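Local atomic coordinates of long form salivary protein D7L1 (Anopheles stephensi, PDB entry 3NHI), a protein that binds and sequesters cysteinyl leukotrienes and thromboxane A2 analogues, mediators of the host response, and so modulates blood feeding by the female mosquito. Residues Q89-V92 with T93-Q96; D188-D191 with C192-G196; E237-D240 with Y241-L245. One frame throughout, in Å; residues are numbered along the deposited sequence. Where two conformers were deposited one is given.

Interaction 1: residues Q89-V92 with T93-Q96; sequences QKEV and TEYQ
The first two turns of the amphipathic helix 89-101 are bridged by i to i+4 side-chain pairs, one of them the salt bridge between Lys90 and Glu94. Lys90 NZ lies 2.8 Å from Glu94 OE2 and reaches the syn side of that oxygen, 19° out of the carboxylate plane. The lysine chain runs extended and then turns at its last torsion (chi4 -71°), which directs the ammonium group toward Glu94 OE2, beside the carboxylate rather than above its face. A water closes the ring: it accepts from Lys90 NZ and donates to Glu94 OE1 at 2.7 Å, and both carboxylate oxygens are thereby engaged.

One residue earlier, Gln89 repeats the spacing with neutral groups. A bend at its second torsion swings its amide along the helix, and NE2 donates to Thr93 OG1 at 3.1 Å, with an N-H...O angle of 137° that marks a bent bond.

Tyr95, on another side of the helix, is buried. Its ring meets that of Phe123 on helix 109-130, its OH is hydrogen-bonded to Tyr116 OH, and its side chain comes within about 4 Å of the bound hydroxyicosatetraenoic acid. Beneath the side chains the i to i+4 backbone ladder is regular, Gln96 N donating to Val92 O at 2.9 Å.

Interaction 2: residues D188-D191 with C192-G196; sequences DAID and CIFRG
Ile190 and Phe194, one turn apart on helix 184-196, run alongside each other in the same direction, with Ile190 CG2 3.8 Å from Phe194 CE1. The other branch of the isoleucine serves a second neighbour: its CD1 stands 4.2 Å from Ile193 CD1, so one side chain links two apolar residues of the following turn. Ile193 also folds back on the backbone, its CG1 lying 3.2 Å from Ala189 O.

Asp191 and Arg195 form the polar counterpart. Their side chains leave the helix together, the arginine chain stretched out as far as NE, and Asp191 OD1 approaches the guanidinium at its edge, near its plane. At 3.7 Å from OD1 to Arg195 NE this is a long salt bridge, and the carboxylate is turned 73° against the guanidinium, so the two groups do not meet as a flat, two-bond pair. A water between Asp191 OD2 and Arg195 NH2 adds weak bonds to both.

A second shell surrounds these groups. The i to i+4 backbone bonds set the spacing, among them Phe194 N to Ile190 O at 2.8 Å. Arg195 NH1 is held by a salt bridge to Asp202, while the Phe194 ring meets Tyr199 edge-to-face and packs on helices 238-246 and 251-266. Cys192 is disulfide-bonded to Cys159, tying this helix to helix 155-163 within the PBP/GOBP family region.

Chemically, the helix is two-sided: close apolar packing faces the neighbouring helices, whereas the loose Asp191-Arg195 pairing suggests a modest electrostatic contribution, and Asp202, the second acidic partner of Arg195, probably competes for its charge.

Interaction 3: residues E237-D240 with Y241-L245; sequences EAYD and YYVCL
Tyr239 offers one face of its ring to Val243, whose CG2 methyl sits 3.7 Å from the ring centroid and 25° off the ring normal, a CH-pi contact across one helical turn. The methyl is displaced toward the rim, and the closest ring carbons include CE2, at 3.4 Å from Val243 CG2. In Tyr239 a chi1 of -174° sets CG opposite the backbone N, and the ring reaches along the helix toward the valine. The same ring meets Tyr242 obliquely, with Tyr239 CD1 4.0 Å from Tyr242 CD2, so it touches residues both three and four positions on.

At the start of the helix, Glu237 occupies the N-cap position. Its backbone N donates to the carboxylate of Asp240, reaching OD2 at 3.0 Å on the anti side, 25° out of the carboxylate plane; this bond from the N-cap N-H to the side chain three residues on is the N3 half of a capping box. Glu237 O in turn receives Tyr241 N at 3.3 Å, the longest of four i to i+4 backbone bonds; the last, Cys244 N to Asp240 O, measures 2.9 Å. Asp240 therefore takes part in the first turn through its side chain and in the next through its carbonyl.

The side chains then fan out to different parts of the fold. Tyr239 OH is hydrogen-bonded to Gly182 N, and Cys244 forms a disulfide with Cys233. Ala238, Tyr239 and Tyr242 pack against helix 184-196, Tyr241 and Leu245 against helix 223-231, and Tyr242 and Leu245 also against Phe254 of helix 251-266.

In the fold
All three are local contacts between residues three or four positions apart along one helix or at its start, and all are partly buried, with four buried residues each in interactions 2 and 3 against two, Val92 and Tyr95, in interaction 1. Interaction 1 relies on polar side-chain bridges and approaches the bound lipid through Tyr95. Interactions 2 and 3 share the PBP/GOBP family region and touch directly: Ile190 CG2 is 3.7 Å from Tyr242 CB, and Asp191 CA is 3.5 Å from Ala238 CB. Apolar and aromatic groups dominate both, and each contains a disulfide cysteine. Interaction 2 keeps a long salt bridge with a weakly bound water, whereas interaction 3 places its carboxylate bond at a helix start.

Interaction 1: residues Q89-V92 with T93-Q96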
ATOM      1  N   GLN A  89       6.090  18.370 -20.603  1.00 11.29           N
ATOM      2  CA  GLN A  89       5.736  17.375 -21.622  1.00 11.74           C
ATOM      3  C   GLN A  89       6.947  16.835 -22.390  1.00 10.94           C
ATOM      4  O   GLN A  89       7.035  15.631 -22.642  1.00 10.60           O
ATOM      5  CB  GLN A  89       4.698  17.949 -22.602  1.00 12.95           C
ATOM      6  CG  GLN A  89       4.394  17.049 -23.803  1.00 16.51           C
ATOM      7  CD  GLN A  89       3.650  15.785 -23.422  1.00 19.92           C
ATOM      8  OE1 GLN A  89       2.478  15.835 -23.045  1.00 23.71           O
ATOM      9  NE2 GLN A  89       4.319  14.638 -23.536  1.00 20.82           N
ATOM     10  N   LYS A  90       7.874  17.720 -22.753  1.00 10.75           N
ATOM     11  CA  LYS A  90       9.078  17.315 -23.471  1.00 10.78           C
ATOM     12  C   LYS A  90       9.863  16.249 -22.700  1.00  9.88           C
ATOM     13  O   LYS A  90      10.281  15.236 -23.282  1.00  9.45           O
ATOM     14  CB  LYS A  90       9.961  18.534 -23.770  1.00 11.24           C
ATOM     15  CG  LYS A  90      11.263  18.204 -24.488  1.00 14.06           C
ATOM     16  CD  LYS A  90      11.941  19.457 -25.026  1.00 18.54           C
ATOM     17  CE  LYS A  90      13.216  19.118 -25.798  1.00 21.17           C
ATOM     18  NZ  LYS A  90      14.325  18.650 -24.912  1.00 23.56           N
ATOM     19  N   GLU A  91      10.047  16.473 -21.398  1.00  9.24           N
ATOM     20  CA  GLU A  91      10.807  15.554 -20.546  0.50  9.13           C
ATOM     21  C   GLU A  91      10.061  14.234 -20.365  1.00  8.49           C
ATOM     22  O   GLU A  91      10.668  13.165 -20.349  1.00  8.02           O
ATOM     23  CB  GLU A  91      11.112  16.202 -19.189  0.50  9.51           C
ATOM     24  CG  GLU A  91      12.175  17.287 -19.262  0.50 11.41           C
ATOM     25  CD  GLU A  91      12.308  18.089 -17.980  0.50 13.60           C
ATOM     26  OE1 GLU A  91      12.669  19.287 -18.067  0.50 13.78           O
ATOM     27  OE2 GLU A  91      12.049  17.531 -16.891  0.50 15.00           O
ATOM     28  N   VAL A  92       8.742  14.319 -20.224  1.00  7.81           N
ATOM     29  CA  VAL A  92       7.894  13.134 -20.111  1.00  7.28           C
ATOM     30  C   VAL A  92       8.033  12.224 -21.341  1.00  6.94           C
ATOM     31  O   VAL A  92       8.183  11.006 -21.205  1.00  6.70           O
ATOM     32  CB  VAL A  92       6.422  13.541 -19.881  1.00  6.74           C
ATOM     33  CG1 VAL A  92       5.494  12.329 -19.947  1.00  7.72           C
ATOM     34  CG2 VAL A  92       6.272  14.247 -18.530  1.00  7.40           C
ATOM     35  N   THR A  93       7.992  12.818 -22.532  1.00  7.00           N
ATOM     36  CA  THR A  93       8.219  12.084 -23.775  1.00  7.82           C
ATOM     37  C   THR A  93       9.605  11.424 -23.797  1.00  7.21           C
ATOM     38  O   THR A  93       9.746  10.271 -24.215  1.00  7.44           O
ATOM     39  CB  THR A  93       8.035  13.037 -24.964  1.00  7.97           C
ATOM     40  OG1 THR A  93       6.634  13.285 -25.117  1.00  9.42           O
ATOM     41  CG2 THR A  93       8.604  12.460 -26.266  1.00 10.06           C
ATOM     42  N   GLU A  94      10.620  12.158 -23.339  1.00  6.83           N
ATOM     43  CA  GLU A  94      11.976  11.622 -23.297  1.00  7.34           C
ATOM     44  C   GLU A  94      12.067  10.434 -22.331  1.00  6.34           C
ATOM     45  O   GLU A  94      12.734   9.443 -22.630  1.00  6.41           O
ATOM     46  CB  GLU A  94      12.997  12.721 -22.946  1.00  7.78           C
ATOM     47  CG  GLU A  94      13.200  13.771 -24.065  1.00 11.18           C
ATOM     48  CD  GLU A  94      13.791  15.102 -23.588  1.00 15.64           C
ATOM     49  OE1 GLU A  94      13.879  15.367 -22.364  1.00 16.85           O
ATOM     50  OE2 GLU A  94      14.144  15.918 -24.465  1.00 19.16           O
ATOM     51  N   TYR A  95      11.372  10.522 -21.196  1.00  5.99           N
ATOM     52  CA  TYR A  95      11.324   9.428 -20.218  1.00  5.43           C
ATOM     53  C   TYR A  95      10.638   8.194 -20.814  1.00  5.66           C
ATOM     54  O   TYR A  95      11.163   7.085 -20.740  1.00  5.62           O
ATOM     55  CB  TYR A  95      10.602   9.938 -18.971  1.00  5.35           C
ATOM     56  CG  TYR A  95      10.520   9.033 -17.760  1.00  5.12           C
ATOM     57  CD1 TYR A  95      11.422   7.990 -17.529  1.00  5.93           C
ATOM     58  CD2 TYR A  95       9.525   9.263 -16.805  1.00  6.34           C
ATOM     59  CE1 TYR A  95      11.312   7.203 -16.374  1.00  5.76           C
ATOM     60  CE2 TYR A  95       9.413   8.482 -15.673  1.00  5.79           C
ATOM     61  CZ  TYR A  95      10.297   7.454 -15.466  1.00  5.42           C
ATOM     62  OH  TYR A  95      10.162   6.706 -14.318  1.00  6.11           O
ATOM     63  N   GLN A  96       9.475   8.409 -21.428  1.00  5.75           N
ATOM     64  CA  GLN A  96       8.760   7.369 -22.150  1.00  5.92           C
ATOM     65  C   GLN A  96       9.676   6.674 -23.168  1.00  5.89           C
ATOM     66  O   GLN A  96       9.732   5.444 -23.242  1.00  6.69           O
ATOM     67  CB  GLN A  96       7.547   7.989 -22.859  1.00  5.58           C
ATOM     68  CG  GLN A  96       6.816   7.044 -23.817  1.00  5.95           C
ATOM     69  CD  GLN A  96       5.823   7.760 -24.712  1.00  6.55           C
ATOM     70  OE1 GLN A  96       5.923   8.969 -24.931  1.00  7.22           O
ATOM     71  NE2 GLN A  96       4.860   7.010 -25.245  1.00  7.54           N
TER
HETATM   72  O   HOH W   1      13.735  18.057 -21.889  1.00 32.39           O

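Interaction 2: residues D188-D191 with C192-G196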
ATOM      1  N   ASP A 188     -20.304  -1.449   3.440  1.00  7.27           N
ATOM      2  CA  ASP A 188     -19.538  -0.507   2.643  1.00  7.84           C
ATOM      3  C   ASP A 188     -18.197  -0.174   3.297  1.00  6.81           C
ATOM      4  O   ASP A 188     -17.145  -0.221   2.636  1.00  6.47           O
ATOM      5  CB  ASP A 188     -20.327   0.774   2.385  1.00  8.56           C
ATOM      6  CG  ASP A 188     -19.571   1.725   1.492  1.00 12.13           C
ATOM      7  OD1 ASP A 188     -19.491   1.455   0.269  1.00 16.69           O
ATOM      8  OD2 ASP A 188     -19.021   2.717   2.002  1.00 14.60           O
ATOM      9  N   ALA A 189     -18.227   0.166   4.586  1.00  6.62           N
ATOM     10  CA  ALA A 189     -17.004   0.467   5.310  1.00  5.83           C
ATOM     11  C   ALA A 189     -16.002  -0.681   5.204  1.00  5.69           C
ATOM     12  O   ALA A 189     -14.817  -0.453   4.925  1.00  5.76           O
ATOM     13  CB  ALA A 189     -17.303   0.783   6.772  1.00  6.02           C
ATOM     14  N   ILE A 190     -16.483  -1.906   5.404  1.00  5.35           N
ATOM     15  CA  ILE A 190     -15.604  -3.068   5.390  1.00  5.28           C
ATOM     16  C   ILE A 190     -15.024  -3.341   3.991  1.00  5.72           C
ATOM     17  O   ILE A 190     -13.852  -3.720   3.873  1.00  6.11           O
ATOM     18  CB  ILE A 190     -16.297  -4.311   6.023  1.00  5.20           C
ATOM     19  CG1 ILE A 190     -16.555  -4.089   7.525  1.00  5.67           C
ATOM     20  CG2 ILE A 190     -15.456  -5.573   5.833  1.00  5.46           C
ATOM     21  CD1 ILE A 190     -15.300  -3.799   8.397  1.00  6.04           C
ATOM     22  N   ASP A 191     -15.819  -3.129   2.943  1.00  5.83           N
ATOM     23  CA  ASP A 191     -15.292  -3.248   1.587  1.00  6.08           C
ATOM     24  C   ASP A 191     -14.171  -2.232   1.350  1.00  5.45           C
ATOM     25  O   ASP A 191     -13.095  -2.571   0.829  1.00  5.38           O
ATOM     26  CB  ASP A 191     -16.399  -3.088   0.543  1.00  6.85           C
ATOM     27  CG  ASP A 191     -15.878  -3.225  -0.859  1.00  8.57           C
ATOM     28  OD1 ASP A 191     -15.842  -2.204  -1.569  1.00 15.13           O
ATOM     29  OD2 ASP A 191     -15.478  -4.340  -1.247  1.00 10.38           O
ATOM     30  N   CYS A 192     -14.411  -0.995   1.773  1.00  5.11           N
ATOM     31  CA  CYS A 192     -13.446   0.079   1.610  1.00  4.92           C
ATOM     32  C   CYS A 192     -12.163  -0.257   2.391  1.00  4.58           C
ATOM     33  O   CYS A 192     -11.042  -0.031   1.911  1.00  4.70           O
ATOM     34  CB  CYS A 192     -14.102   1.386   2.070  1.00  5.30           C
ATOM     35  SG  CYS A 192     -13.038   2.835   2.155  1.00  6.04           S
ATOM     36  N   ILE A 193     -12.319  -0.805   3.589  1.00  5.15           N
ATOM     37  CA  ILE A 193     -11.162  -1.153   4.399  1.00  4.81           C
ATOM     38  C   ILE A 193     -10.388  -2.322   3.805  1.00  4.39           C
ATOM     39  O   ILE A 193      -9.163  -2.278   3.709  1.00  4.14           O
ATOM     40  CB  ILE A 193     -11.575  -1.441   5.853  1.00  4.94           C
ATOM     41  CG1 ILE A 193     -12.089  -0.160   6.514  1.00  5.88           C
ATOM     42  CG2 ILE A 193     -10.403  -1.999   6.649  1.00  5.78           C
ATOM     43  CD1 ILE A 193     -12.909  -0.399   7.782  1.00  6.76           C
ATOM     44  N   PHE A 194     -11.095  -3.371   3.398  1.00  4.53           N
ATOM     45  CA  PHE A 194     -10.427  -4.530   2.807  1.00  4.90           C
ATOM     46  C   PHE A 194      -9.626  -4.141   1.565  1.00  5.09           C
ATOM     47  O   PHE A 194      -8.515  -4.647   1.348  1.00  5.43           O
ATOM     48  CB  PHE A 194     -11.420  -5.661   2.493  1.00  5.37           C
ATOM     49  CG  PHE A 194     -11.628  -6.635   3.642  1.00  5.86           C
ATOM     50  CD1 PHE A 194     -11.743  -6.187   4.963  1.00  6.11           C
ATOM     51  CD2 PHE A 194     -11.713  -8.005   3.391  1.00  6.32           C
ATOM     52  CE1 PHE A 194     -11.938  -7.103   6.016  1.00  6.83           C
ATOM     53  CE2 PHE A 194     -11.907  -8.920   4.427  1.00  6.79           C
ATOM     54  CZ  PHE A 194     -12.013  -8.471   5.738  1.00  5.95           C
ATOM     55  N   ARG A 195     -10.172  -3.238   0.752  1.00  4.87           N
ATOM     56  CA  ARG A 195      -9.437  -2.763  -0.421  1.00  5.50           C
ATOM     57  C   ARG A 195      -8.245  -1.897  -0.002  1.00  4.70           C
ATOM     58  O   ARG A 195      -7.143  -2.053  -0.530  1.00  4.99           O
ATOM     59  CB  ARG A 195     -10.368  -2.018  -1.368  1.00  6.30           C
ATOM     60  CG  ARG A 195     -11.358  -2.941  -2.070  1.00  9.35           C
ATOM     61  CD  ARG A 195     -12.244  -2.152  -3.013  1.00 14.28           C
ATOM     62  NE  ARG A 195     -13.067  -3.005  -3.872  1.00 20.69           N
ATOM     63  CZ  ARG A 195     -12.681  -3.510  -5.045  1.00 21.50           C
ATOM     64  NH1 ARG A 195     -11.461  -3.282  -5.526  1.00 21.07           N
ATOM     65  NH2 ARG A 195     -13.523  -4.262  -5.747  1.00 24.53           N
ATOM     66  N   GLY A 196      -8.439  -1.031   0.990  1.00  4.51           N
ATOM     67  CA  GLY A 196      -7.348  -0.183   1.486  1.00  5.09           C
ATOM     68  C   GLY A 196      -6.195  -0.964   2.101  1.00  5.11           C
ATOM     69  O   GLY A 196      -5.027  -0.584   1.966  1.00  5.10           O
TER
HETATM   70  O   HOH W   2     -16.498  -4.005  -4.102  1.00 29.18           O

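Interaction 3: residues E237-D240 with Y241-L245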
ATOM      1  N   GLU A 237     -17.964 -11.296  -0.707  1.00  9.51           N
ATOM      2  CA  GLU A 237     -17.830  -9.872  -0.399  1.00  8.71           C
ATOM      3  C   GLU A 237     -16.902  -9.685   0.788  1.00  7.56           C
ATOM      4  O   GLU A 237     -16.796 -10.569   1.648  1.00  7.06           O
ATOM      5  CB  GLU A 237     -19.191  -9.243  -0.098  1.00  9.50           C
ATOM      6  CG  GLU A 237     -20.145  -9.325  -1.281  1.00 13.05           C
ATOM      7  CD  GLU A 237     -21.515  -8.726  -1.028  1.00 17.60           C
ATOM      8  OE1 GLU A 237     -21.769  -8.189   0.074  1.00 18.95           O
ATOM      9  OE2 GLU A 237     -22.351  -8.804  -1.957  1.00 21.78           O
ATOM     10  N   ALA A 238     -16.230  -8.533   0.838  1.00  7.14           N
ATOM     11  CA  ALA A 238     -15.388  -8.195   1.979  1.00  6.27           C
ATOM     12  C   ALA A 238     -16.095  -8.459   3.308  1.00  6.38           C
ATOM     13  O   ALA A 238     -15.529  -9.094   4.198  1.00  6.23           O
ATOM     14  CB  ALA A 238     -14.940  -6.748   1.897  1.00  6.56           C
ATOM     15  N   TYR A 239     -17.336  -7.982   3.433  1.00  6.10           N
ATOM     16  CA  TYR A 239     -18.105  -8.177   4.660  1.00  6.44           C
ATOM     17  C   TYR A 239     -18.285  -9.641   5.029  1.00  6.10           C
ATOM     18  O   TYR A 239     -18.219  -9.987   6.210  1.00  6.16           O
ATOM     19  CB  TYR A 239     -19.462  -7.472   4.586  1.00  6.22           C
ATOM     20  CG  TYR A 239     -20.205  -7.541   5.896  1.00  7.04           C
ATOM     21  CD1 TYR A 239     -19.769  -6.801   7.003  1.00  7.01           C
ATOM     22  CD2 TYR A 239     -21.306  -8.377   6.050  1.00  7.40           C
ATOM     23  CE1 TYR A 239     -20.434  -6.863   8.222  1.00  7.96           C
ATOM     24  CE2 TYR A 239     -21.981  -8.444   7.257  1.00  7.12           C
ATOM     25  CZ  TYR A 239     -21.534  -7.690   8.342  1.00  7.81           C
ATOM     26  OH  TYR A 239     -22.189  -7.768   9.549  1.00  8.79           O
ATOM     27  N   ASP A 240     -18.472 -10.499   4.026  1.00  6.55           N
ATOM     28  CA  ASP A 240     -18.594 -11.939   4.282  1.00  6.67           C
ATOM     29  C   ASP A 240     -17.350 -12.510   4.944  1.00  6.21           C
ATOM     30  O   ASP A 240     -17.451 -13.233   5.943  1.00  6.47           O
ATOM     31  CB  ASP A 240     -18.924 -12.701   3.003  1.00  7.01           C
ATOM     32  CG  ASP A 240     -20.206 -12.223   2.356  1.00  8.20           C
ATOM     33  OD1 ASP A 240     -21.196 -11.988   3.084  1.00 10.39           O
ATOM     34  OD2 ASP A 240     -20.223 -12.093   1.119  1.00  9.34           O
ATOM     35  N   TYR A 241     -16.174 -12.165   4.412  1.00  5.92           N
ATOM     36  CA  TYR A 241     -14.912 -12.643   4.985  1.00  5.93           C
ATOM     37  C   TYR A 241     -14.677 -12.097   6.384  1.00  5.55           C
ATOM     38  O   TYR A 241     -14.244 -12.817   7.273  1.00  6.26           O
ATOM     39  CB  TYR A 241     -13.730 -12.309   4.069  1.00  5.45           C
ATOM     40  CG  TYR A 241     -13.815 -12.988   2.724  1.00  5.36           C
ATOM     41  CD1 TYR A 241     -13.940 -12.238   1.560  1.00  6.55           C
ATOM     42  CD2 TYR A 241     -13.810 -14.375   2.625  1.00  5.92           C
ATOM     43  CE1 TYR A 241     -14.048 -12.855   0.321  1.00  6.55           C
ATOM     44  CE2 TYR A 241     -13.897 -15.003   1.390  1.00  5.88           C
ATOM     45  CZ  TYR A 241     -14.007 -14.236   0.240  1.00  6.61           C
ATOM     46  OH  TYR A 241     -14.117 -14.844  -0.995  1.00  8.50           O
ATOM     47  N   TYR A 242     -14.995 -10.823   6.570  1.00  5.15           N
ATOM     48  CA  TYR A 242     -14.913 -10.185   7.871  1.00  5.65           C
ATOM     49  C   TYR A 242     -15.775 -10.925   8.914  1.00  6.12           C
ATOM     50  O   TYR A 242     -15.289 -11.235  10.002  1.00  6.78           O
ATOM     51  CB  TYR A 242     -15.346  -8.730   7.702  1.00  5.64           C
ATOM     52  CG  TYR A 242     -15.429  -7.888   8.950  1.00  5.50           C
ATOM     53  CD1 TYR A 242     -14.287  -7.508   9.655  1.00  5.00           C
ATOM     54  CD2 TYR A 242     -16.663  -7.439   9.408  1.00  5.59           C
ATOM     55  CE1 TYR A 242     -14.378  -6.718  10.790  1.00  5.23           C
ATOM     56  CE2 TYR A 242     -16.758  -6.638  10.535  1.00  5.88           C
ATOM     57  CZ  TYR A 242     -15.617  -6.281  11.221  1.00  5.17           C
ATOM     58  OH  TYR A 242     -15.701  -5.495  12.352  1.00  7.18           O
ATOM     59  N   VAL A 243     -17.031 -11.208   8.562  1.00  6.18           N
ATOM     60  CA  VAL A 243     -17.936 -11.974   9.428  1.00  6.51           C
ATOM     61  C   VAL A 243     -17.365 -13.361   9.722  1.00  6.04           C
ATOM     62  O   VAL A 243     -17.363 -13.815  10.878  1.00  6.52           O
ATOM     63  CB  VAL A 243     -19.352 -12.089   8.813  1.00  6.28           C
ATOM     64  CG1 VAL A 243     -20.178 -13.148   9.546  1.00  7.25           C
ATOM     65  CG2 VAL A 243     -20.068 -10.759   8.866  1.00  7.65           C
ATOM     66  N   CYS A 244     -16.851 -14.030   8.692  1.00  6.33           N
ATOM     67  CA  CYS A 244     -16.274 -15.357   8.910  1.00  6.52           C
ATOM     68  C   CYS A 244     -15.113 -15.332   9.905  1.00  6.84           C
ATOM     69  O   CYS A 244     -15.020 -16.200  10.769  1.00  7.48           O
ATOM     70  CB  CYS A 244     -15.835 -15.995   7.597  1.00  6.72           C
ATOM     71  SG  CYS A 244     -17.256 -16.483   6.607  1.00  7.11           S
ATOM     72  N   LEU A 245     -14.237 -14.331   9.789  1.00  6.72           N
ATOM     73  CA  LEU A 245     -13.088 -14.214  10.684  1.00  7.15           C
ATOM     74  C   LEU A 245     -13.525 -13.871  12.099  1.00  7.39           C
ATOM     75  O   LEU A 245     -13.077 -14.499  13.068  1.00  8.06           O
ATOM     76  CB  LEU A 245     -12.108 -13.163  10.153  1.00  6.88           C
ATOM     77  CG  LEU A 245     -11.373 -13.578   8.875  1.00  6.59           C
ATOM     78  CD1 LEU A 245     -10.866 -12.347   8.136  1.00  6.57           C
ATOM     79  CD2 LEU A 245     -10.243 -14.560   9.156  1.00  8.05           C
TER